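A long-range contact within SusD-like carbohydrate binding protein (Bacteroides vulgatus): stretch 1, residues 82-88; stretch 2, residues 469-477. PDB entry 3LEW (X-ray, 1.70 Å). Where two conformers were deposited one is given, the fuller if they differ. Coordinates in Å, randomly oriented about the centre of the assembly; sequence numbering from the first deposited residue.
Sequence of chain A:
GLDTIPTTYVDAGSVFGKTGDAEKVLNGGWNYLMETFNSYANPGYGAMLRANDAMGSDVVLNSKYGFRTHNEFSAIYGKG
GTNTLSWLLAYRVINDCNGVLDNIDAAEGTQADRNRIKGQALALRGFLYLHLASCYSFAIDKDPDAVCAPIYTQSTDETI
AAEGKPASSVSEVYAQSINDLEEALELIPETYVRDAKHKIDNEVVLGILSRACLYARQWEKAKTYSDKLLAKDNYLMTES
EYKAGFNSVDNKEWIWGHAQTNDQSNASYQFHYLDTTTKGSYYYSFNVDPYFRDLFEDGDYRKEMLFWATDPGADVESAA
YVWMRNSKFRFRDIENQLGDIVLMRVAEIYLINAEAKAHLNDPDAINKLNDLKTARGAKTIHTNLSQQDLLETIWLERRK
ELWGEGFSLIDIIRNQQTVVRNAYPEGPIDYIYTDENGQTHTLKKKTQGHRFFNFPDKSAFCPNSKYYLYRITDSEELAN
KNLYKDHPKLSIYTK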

ATOM      1  N   THR A  82      -2.001  13.937  -5.915  1.00 14.38           N
ATOM      2  CA  THR A  82      -2.093  12.557  -5.431  1.00 14.68           C
ATOM      3  C   THR A  82      -3.550  12.259  -5.041  1.00 14.81           C
ATOM      4  O   THR A  82      -4.136  11.246  -5.473  1.00 14.62           O
ATOM      5  N   ASN A  83      -4.142  13.206  -4.315  1.00 13.95           N
ATOM      6  CA  ASN A  83      -5.542  13.091  -3.935  1.00 13.62           C
ATOM      7  C   ASN A  83      -6.454  13.038  -5.132  1.00 12.97           C
ATOM      8  O   ASN A  83      -7.376  12.221  -5.181  1.00 14.40           O
ATOM      9  N   THR A  84      -6.230  13.898  -6.109  1.00 12.56           N
ATOM     10  CA  THR A  84      -6.983  13.874  -7.338  1.00 13.67           C
ATOM     11  C   THR A  84      -6.851  12.565  -8.099  1.00 13.50           C
ATOM     12  O   THR A  84      -7.857  11.981  -8.517  1.00 13.32           O
ATOM     13  N   LEU A  85      -5.621  12.082  -8.275  1.00 12.65           N
ATOM     14  CA  LEU A  85      -5.430  10.864  -9.018  1.00 13.64           C
ATOM     15  C   LEU A  85      -6.104   9.669  -8.348  1.00 12.99           C
ATOM     16  O   LEU A  85      -6.652   8.794  -9.036  1.00 14.40           O
ATOM     17  N   SER A  86      -6.120   9.661  -7.021  1.00 13.14           N
ATOM     18  CA  SER A  86      -6.749   8.574  -6.281  1.00 13.64           C
ATOM     19  C   SER A  86      -8.207   8.404  -6.695  1.00 14.86           C
ATOM     20  O   SER A  86      -8.688   7.298  -7.042  1.00 14.80           O
ATOM     21  N   TRP A  87      -8.907   9.528  -6.663  1.00 14.58           N
ATOM     22  CA  TRP A  87     -10.341   9.539  -6.996  1.00 14.85           C
ATOM     23  C   TRP A  87     -10.591   9.095  -8.444  1.00 15.57           C
ATOM     24  O   TRP A  87     -11.491   8.289  -8.736  1.00 17.34           O
ATOM     25  N   LEU A  88      -9.814   9.658  -9.368  1.00 15.82           N
ATOM     26  CA  LEU A  88      -9.981   9.362 -10.783  0.50 15.66           C
ATOM     27  C   LEU A  88      -9.690   7.898 -11.097  1.00 15.65           C
ATOM     28  O   LEU A  88     -10.450   7.257 -11.819  1.00 14.45           O
ATOM     29  N   LEU A 469      -6.615  11.765   6.387  1.00 13.38           N
ATOM     30  CA  LEU A 469      -7.569  11.201   5.407  1.00 12.82           C
ATOM     31  C   LEU A 469      -7.460  11.718   3.994  1.00 12.87           C
ATOM     32  O   LEU A 469      -7.262  12.937   3.767  1.00 13.51           O
ATOM     33  N   TYR A 470      -7.635  10.813   3.029  1.00 12.70           N
ATOM     34  CA  TYR A 470      -7.871  11.245   1.643  1.00 12.79           C
ATOM     35  C   TYR A 470      -9.270  11.884   1.599  1.00 12.79           C
ATOM     36  O   TYR A 470     -10.125  11.607   2.470  1.00 13.56           O
ATOM     37  N   ARG A 471      -9.450  12.814   0.679  1.00 12.47           N
ATOM     38  CA  ARG A 471     -10.659  13.632   0.571  1.00 12.19           C
ATOM     39  C   ARG A 471     -11.376  13.518  -0.762  1.00 13.07           C
ATOM     40  O   ARG A 471     -10.797  13.511  -1.829  1.00 13.33           O
ATOM     41  N   ILE A 472     -12.697  13.467  -0.692  1.00 12.80           N
ATOM     42  CA  ILE A 472     -13.521  13.623  -1.879  1.00 12.16           C
ATOM     43  C   ILE A 472     -13.094  14.931  -2.563  1.00 13.18           C
ATOM     44  O   ILE A 472     -12.831  15.969  -1.894  1.00 14.57           O
ATOM     45  N   THR A 473     -12.969  14.878  -3.887  1.00 13.06           N
ATOM     46  CA  THR A 473     -12.476  16.031  -4.677  1.00 14.01           C
ATOM     47  C   THR A 473     -13.427  17.203  -4.709  1.00 14.81           C
ATOM     48  O   THR A 473     -14.663  17.035  -4.562  1.00 14.53           O
ATOM     49  N   ASP A 474     -12.871  18.383  -4.951  1.00 15.31           N
ATOM     50  CA  ASP A 474     -13.680  19.572  -5.182  1.00 16.53           C
ATOM     51  C   ASP A 474     -14.665  19.369  -6.348  1.00 15.61           C
ATOM     52  O   ASP A 474     -15.836  19.818  -6.267  1.00 14.70           O
ATOM     53  N   SER A 475     -14.199  18.750  -7.434  1.00 15.07           N
ATOM     54  CA  SER A 475     -15.046  18.531  -8.606  0.50 14.79           C
ATOM     55  C   SER A 475     -16.249  17.682  -8.241  1.00 14.48           C
ATOM     56  O   SER A 475     -17.371  17.986  -8.643  1.00 15.03           O
ATOM     57  N   GLU A 476     -16.025  16.623  -7.456  1.00 14.02           N
ATOM     58  CA  GLU A 476     -17.132  15.770  -7.041  1.00 14.36           C
ATOM     59  C   GLU A 476     -18.125  16.536  -6.165  1.00 13.60           C
ATOM     60  O   GLU A 476     -19.318  16.380  -6.295  1.00 13.23           O
ATOM     61  N   GLU A 477     -17.618  17.377  -5.265  1.00 13.90           N
ATOM     62  CA  GLU A 477     -18.536  18.204  -4.423  1.00 15.70           C
ATOM     63  C   GLU A 477     -19.416  19.147  -5.217  1.00 16.34           C
ATOM     64  O   GLU A 477     -20.553  19.464  -4.816  1.00 16.93           O
TER

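A loop that packs against a helix leaves its peptide groups without the partners that regular secondary structure would supply, and side chains of the helix can make good the deficit. Asn-83 is a clear example. Its CA-to-CB bond points sideways, but the t rotamer with chi2 of 73° brings the amide up to the extended backbone at Arg-471, where it acts in both directions: Arg-471 N donates to Asn-83 OD1 (3.0 Å, nearly linear at 175°), and Asn-83 ND2 donates to Arg-471 O (3.0 Å). A single side chain thus satisfies both polar backbone atoms of one residue. Water 1 extends the arrangement, donating to Arg-471 O (2.8 Å) and to Asn-83 O (2.7 Å). Asn-83 O also receives a weak helical bond from Trp-87 N, at 3.4 Å, so the water supplements it. The CA-to-CB bond of Arg-471 points sideways and the end of its side chain leads away; NH1 and NH2 of Arg-471 are hydrogen-bonded elsewhere in the structure.

One turn along, Trp-87 (t, chi2 -106°) points toward the loop and gives up the largest area to it. Its indole combines apolar packing with a polar edge: Trp-87 CH2 lies 3.8 Å from Ile-472 CG1, Ile-472 CG2 and Thr-473 OG1 sit over one face, and Trp-87 NE1 donates to Glu-476 OE1 (3.2 Å) near the ring plane. Glu-476 reaches this position with chi1 t and chi2 p; its OE2 is bonded elsewhere.

Thr-473, in the p rotamer, serves two purposes. Thr-473 CG2 packs 3.6 Å from Trp-87 CB, while Thr-473 OG1 accepts from Glu-476 N (3.1 Å), capping the helix that begins at Asp-474. Tyr-470 (m) also points toward the first stretch, Tyr-470 CD2 lying 3.7 Å from Ser-86 OG; both hydroxyls find hydrogen bonds elsewhere.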

ATOM      1  CB  THR A  82      -1.154  12.243  -4.283  1.00 15.08           C
ATOM      2  OG1 THR A  82       0.142  12.804  -4.549  1.00 13.92           O
ATOM      3  CG2 THR A  82      -1.027  10.734  -4.102  1.00 15.23           C
ATOM      4  CB  ASN A  83      -5.894  14.209  -2.974  1.00 13.64           C
ATOM      5  CG  ASN A  83      -7.196  13.976  -2.254  1.00 13.70           C
ATOM      6  OD1 ASN A  83      -7.302  13.123  -1.344  1.00 13.77           O
ATOM      7  ND2 ASN A  83      -8.219  14.694  -2.685  1.00 15.97           N
ATOM      8  CB  THR A  84      -6.581  15.098  -8.236  1.00 14.00           C
ATOM      9  OG1 THR A  84      -6.984  16.294  -7.554  1.00 16.32           O
ATOM     10  CG2 THR A  84      -7.215  15.071  -9.628  1.00 17.04           C
ATOM     11  CB  LEU A  85      -3.935  10.560  -9.135  1.00 13.49           C
ATOM     12  CG  LEU A  85      -3.601   9.339  -9.989  1.00 13.80           C
ATOM     13  CD1 LEU A  85      -4.124   9.471 -11.467  1.00 14.43           C
ATOM     14  CD2 LEU A  85      -2.080   9.072  -9.969  1.00 17.38           C
ATOM     15  CB  SER A  86      -6.627   8.828  -4.780  1.00 14.77           C
ATOM     16  OG  SER A  86      -7.280   7.826  -4.025  1.00 13.77           O
ATOM     17  CB  TRP A  87     -10.901  10.944  -6.792  1.00 15.05           C
ATOM     18  CG  TRP A  87     -12.424  10.982  -6.690  1.00 15.30           C
ATOM     19  CD1 TRP A  87     -13.271  11.425  -7.630  1.00 18.54           C
ATOM     20  CD2 TRP A  87     -13.228  10.574  -5.579  1.00 12.29           C
ATOM     21  NE1 TRP A  87     -14.591  11.326  -7.199  1.00 16.96           N
ATOM     22  CE2 TRP A  87     -14.590  10.794  -5.938  1.00 16.11           C
ATOM     23  CE3 TRP A  87     -12.947  10.022  -4.330  1.00 13.46           C
ATOM     24  CZ2 TRP A  87     -15.650  10.515  -5.063  1.00 14.71           C
ATOM     25  CZ3 TRP A  87     -14.001   9.750  -3.451  1.00 14.81           C
ATOM     26  CH2 TRP A  87     -15.349   9.961  -3.850  1.00 12.15           C
ATOM     27  CB  LEU A  88      -9.095  10.301 -11.610  0.50 16.32           C
ATOM     28  CG  LEU A  88      -8.784  10.027 -13.086  0.50 17.77           C
ATOM     29  CD1 LEU A  88      -7.926  11.155 -13.616  0.50 18.12           C
ATOM     30  CD2 LEU A  88      -8.029   8.751 -13.271  0.50 22.13           C
ATOM     31  CB  LEU A 469      -9.001  11.396   5.888  1.00 12.37           C
ATOM     32  CG  LEU A 469      -9.384  10.839   7.242  1.00 14.51           C
ATOM     33  CD1 LEU A 469     -10.931  11.105   7.473  1.00 14.36           C
ATOM     34  CD2 LEU A 469      -9.039   9.388   7.321  1.00 12.44           C
ATOM     35  CB  TYR A 470      -7.806  10.090   0.666  1.00 12.25           C
ATOM     36  CG  TYR A 470      -6.401   9.549   0.365  1.00 13.53           C
ATOM     37  CD1 TYR A 470      -5.599   8.995   1.354  1.00 14.69           C
ATOM     38  CD2 TYR A 470      -5.951   9.488  -0.945  1.00 17.30           C
ATOM     39  CE1 TYR A 470      -4.311   8.417   1.047  1.00 14.68           C
ATOM     40  CE2 TYR A 470      -4.702   8.949  -1.256  1.00 19.26           C
ATOM     41  CZ  TYR A 470      -3.887   8.430  -0.257  1.00 20.02           C
ATOM     42  OH  TYR A 470      -2.667   7.869  -0.637  1.00 20.18           O
ATOM     43  CB  ARG A 471     -10.270  15.096   0.789  1.00 12.42           C
ATOM     44  CG  ARG A 471      -9.606  15.322   2.146  1.00 14.04           C
ATOM     45  CD  ARG A 471      -9.307  16.783   2.399  1.00 14.06           C
ATOM     46  NE  ARG A 471     -10.527  17.582   2.521  1.00 15.12           N
ATOM     47  CZ  ARG A 471     -10.567  18.866   2.854  1.00 16.03           C
ATOM     48  NH1 ARG A 471      -9.442  19.543   3.097  1.00 14.36           N
ATOM     49  NH2 ARG A 471     -11.757  19.490   2.950  1.00 15.30           N
ATOM     50  CB  ILE A 472     -15.013  13.620  -1.499  1.00 13.18           C
ATOM     51  CG1 ILE A 472     -15.388  12.274  -0.853  1.00 13.69           C
ATOM     52  CG2 ILE A 472     -15.853  13.946  -2.710  1.00 13.05           C
ATOM     53  CD1 ILE A 472     -16.704  12.218  -0.077  1.00 14.39           C
ATOM     54  CB  THR A 473     -12.195  15.629  -6.128  1.00 14.86           C
ATOM     55  OG1 THR A 473     -13.402  15.167  -6.750  1.00 14.56           O
ATOM     56  CG2 THR A 473     -11.065  14.541  -6.198  1.00 14.96           C
ATOM     57  CB  ASP A 474     -12.806  20.791  -5.470  1.00 17.47           C
ATOM     58  CG  ASP A 474     -12.131  21.352  -4.205  1.00 22.28           C
ATOM     59  OD1 ASP A 474     -12.528  21.044  -3.051  1.00 25.05           O
ATOM     60  OD2 ASP A 474     -11.190  22.124  -4.388  1.00 30.47           O
ATOM     61  CB  SER A 475     -14.266  17.909  -9.780  0.50 15.41           C
ATOM     62  OG  SER A 475     -15.106  17.816 -10.928  0.50 15.77           O
ATOM     63  CB  GLU A 476     -16.613  14.543  -6.273  1.00 14.42           C
ATOM     64  CG  GLU A 476     -17.702  13.594  -5.794  1.00 15.42           C
ATOM     65  CD  GLU A 476     -18.215  12.647  -6.872  1.00 19.34           C
ATOM     66  OE1 GLU A 476     -17.488  12.434  -7.884  1.00 24.69           O
ATOM     67  OE2 GLU A 476     -19.319  12.084  -6.637  1.00 19.66           O
ATOM     68  CB  GLU A 477     -17.744  18.951  -3.353  1.00 15.99           C
ATOM     69  CG  GLU A 477     -17.235  17.978  -2.291  1.00 18.13           C
ATOM     70  CD  GLU A 477     -16.659  18.657  -1.060  1.00 23.43           C
ATOM     71  OE1 GLU A 477     -16.236  19.824  -1.151  1.00 32.38           O
ATOM     72  OE2 GLU A 477     -16.581  18.010  -0.008  1.00 18.73           O
TER
HETATM   73  O   HOH W   1      -9.657  11.845  -3.735  1.00 12.49           O